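Local coordinates for protein mannose-specific lectin 2 chain 1 (Colocasia esculenta, PDB 5T1X) that binds mannose as a GNA-related lectin and agglutinates rabbit erythrocytes, at residues G59-K64 / L93-P98. Sequence-based numbering, arbitrary orientation.
Sequences GELVIK and LVVFGP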
loop_
_atom_site.group_PDB
_atom_site.type_symbol
_atom_site.label_atom_id
_atom_site.label_comp_id
_atom_site.label_asym_id
_atom_site.label_seq_id
_atom_site.Cartn_x
_atom_site.Cartn_y
_atom_site.Cartn_z
ATOM N N GLY A 59 -13.024 -2.730 -3.705
ATOM C CA GLY A 59 -11.848 -3.533 -3.384
ATOM C C GLY A 59 -11.802 -4.916 -3.989
ATOM O O GLY A 59 -11.085 -5.783 -3.488
ATOM N N GLU A 60 -12.534 -5.129 -5.086
ATOM C CA GLU A 60 -12.541 -6.421 -5.745
ATOM C C GLU A 60 -11.549 -6.422 -6.902
ATOM O O GLU A 60 -11.581 -5.515 -7.741
ATOM C CB GLU A 60 -13.960 -6.734 -6.249
ATOM C CG GLU A 60 -14.190 -8.186 -6.623
ATOM C CD GLU A 60 -15.635 -8.523 -6.951
ATOM O OE1 GLU A 60 -16.433 -7.595 -7.213
ATOM O OE2 GLU A 60 -15.972 -9.727 -6.937
ATOM N N LEU A 61 -10.651 -7.423 -6.938
ATOM C CA LEU A 61 -9.740 -7.602 -8.076
ATOM C C LEU A 61 -10.532 -8.210 -9.231
ATOM O O LEU A 61 -11.322 -9.128 -8.996
ATOM C CB LEU A 61 -8.553 -8.502 -7.712
ATOM C CG LEU A 61 -7.477 -7.885 -6.817
ATOM C CD1 LEU A 61 -6.615 -8.968 -6.228
ATOM C CD2 LEU A 61 -6.595 -6.899 -7.591
ATOM N N VAL A 62 -10.362 -7.692 -10.466
ATOM C CA VAL A 62 -11.124 -8.178 -11.628
ATOM C C VAL A 62 -10.197 -8.356 -12.835
ATOM O O VAL A 62 -9.437 -7.444 -13.171
ATOM C CB VAL A 62 -12.312 -7.224 -11.986
ATOM C CG1 VAL A 62 -13.076 -7.703 -13.225
ATOM C CG2 VAL A 62 -13.275 -7.048 -10.815
ATOM N N ILE A 63 -10.292 -9.518 -13.493
ATOM C CA ILE A 63 -9.602 -9.807 -14.749
ATOM C C ILE A 63 -10.652 -9.685 -15.849
ATOM O O ILE A 63 -11.711 -10.312 -15.751
ATOM C CB ILE A 63 -8.885 -11.194 -14.781
ATOM C CG1 ILE A 63 -7.869 -11.341 -13.630
ATOM C CG2 ILE A 63 -8.217 -11.456 -16.160
ATOM C CD1 ILE A 63 -7.347 -12.776 -13.441
ATOM N N LYS A 64 -10.375 -8.863 -16.868
ATOM C CA LYS A 64 -11.248 -8.662 -18.029
ATOM C C LYS A 64 -10.455 -8.852 -19.315
ATOM O O LYS A 64 -9.290 -8.467 -19.360
ATOM C CB LYS A 64 -11.874 -7.261 -18.016
ATOM C CG LYS A 64 -12.949 -7.054 -16.958
ATOM C CD LYS A 64 -13.396 -5.606 -16.934
ATOM C CE LYS A 64 -14.504 -5.367 -15.942
ATOM N NZ LYS A 64 -14.751 -3.916 -15.752
ATOM N N LEU A 93 -0.251 -11.491 -2.377
ATOM C CA LEU A 93 -0.914 -10.297 -2.900
ATOM C C LEU A 93 -2.085 -10.038 -1.975
ATOM O O LEU A 93 -2.870 -10.950 -1.710
ATOM C CB LEU A 93 -1.352 -10.462 -4.370
ATOM C CG LEU A 93 -2.155 -9.305 -4.970
ATOM C CD1 LEU A 93 -1.275 -8.080 -5.214
ATOM C CD2 LEU A 93 -2.838 -9.734 -6.254
ATOM N N VAL A 94 -2.152 -8.832 -1.420
ATOM C CA VAL A 94 -3.163 -8.486 -0.421
ATOM C C VAL A 94 -3.916 -7.234 -0.839
ATOM O O VAL A 94 -3.292 -6.231 -1.192
ATOM C CB VAL A 94 -2.506 -8.282 0.987
ATOM C CG1 VAL A 94 -3.559 -8.055 2.066
ATOM C CG2 VAL A 94 -1.598 -9.453 1.380
ATOM N N VAL A 95 -5.250 -7.267 -0.710
ATOM C CA VAL A 95 -6.074 -6.090 -0.974
ATOM C C VAL A 95 -6.355 -5.427 0.356
ATOM O O VAL A 95 -6.936 -6.059 1.233
ATOM C CB VAL A 95 -7.393 -6.419 -1.721
ATOM C CG1 VAL A 95 -8.237 -5.158 -1.912
ATOM C CG2 VAL A 95 -7.132 -7.098 -3.056
ATOM N N PHE A 96 -5.966 -4.147 0.497
ATOM C CA PHE A 96 -6.206 -3.347 1.701
ATOM C C PHE A 96 -7.162 -2.235 1.417
ATOM O O PHE A 96 -6.974 -1.509 0.436
ATOM C CB PHE A 96 -4.897 -2.705 2.174
ATOM C CG PHE A 96 -3.809 -3.637 2.646
ATOM C CD1 PHE A 96 -3.699 -3.977 3.984
ATOM C CD2 PHE A 96 -2.840 -4.101 1.762
ATOM C CE1 PHE A 96 -2.670 -4.811 4.428
ATOM C CE2 PHE A 96 -1.798 -4.921 2.210
ATOM C CZ PHE A 96 -1.720 -5.272 3.539
ATOM N N GLY A 97 -8.132 -2.033 2.299
ATOM C CA GLY A 97 -8.998 -0.886 2.127
ATOM C C GLY A 97 -10.264 -0.874 2.943
ATOM O O GLY A 97 -10.622 -1.889 3.551
ATOM N N PRO A 98 -10.998 0.261 2.905
ATOM C CA PRO A 98 -10.688 1.511 2.182
ATOM C C PRO A 98 -9.599 2.331 2.866
ATOM O O PRO A 98 -9.127 1.971 3.940
ATOM C CB PRO A 98 -12.031 2.257 2.196
ATOM C CG PRO A 98 -12.648 1.834 3.499
ATOM C CD PRO A 98 -12.265 0.378 3.660
#
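G59 meets V95, and L61 meets both L93 and V95, where two of the three beta-sheets of the beta-prism II fold of GNA-related lectins face each other in the buried interior. The backbones come nearest at G59 and G97, with 6.7 Å between their CA atoms. No hydrogen bond joins the two segments. Strand 61-64 belongs to a four-stranded antiparallel sheet, with 52-55 and 70-73 as its neighbours. Residues 93-96 lie on an outer strand of a three-stranded antiparallel sheet, beside 84-88. V94, V95 and F96 pair with an antiparallel strand of the other chain, so the sheet continues across the interface. G59 has a positive phi of 80°, which suits a glycine.

L61 reaches both partners through one methyl, CD1. Its CG lies beside the backbone N (chi1 -74°), which lets CD1 meet L93 and V95. CD1 touches L93 CD2 at 3.9 Å, and these two side chains meet tip to tip. The same L61 CD1 is 3.7 Å from V95 CG2. Here the side chains of L61 and V95 run past each other in opposite directions. V95 uses both of its methyls. CG2 faces L61, while CG1 is anti to the backbone N (chi1 177°) and lies 3.3 Å from G59 O.

L55 touches both L61 and V95. W106 of the other chain also packs on L61, and I105 of that chain on V95. L93 lies close to W40, which probably binds mannose.

All four touching residues are buried. The contact is apolar apart from the G59 carbonyl, so it probably rests on van der Waals fit and the burial of apolar surface, next to the subunit interface.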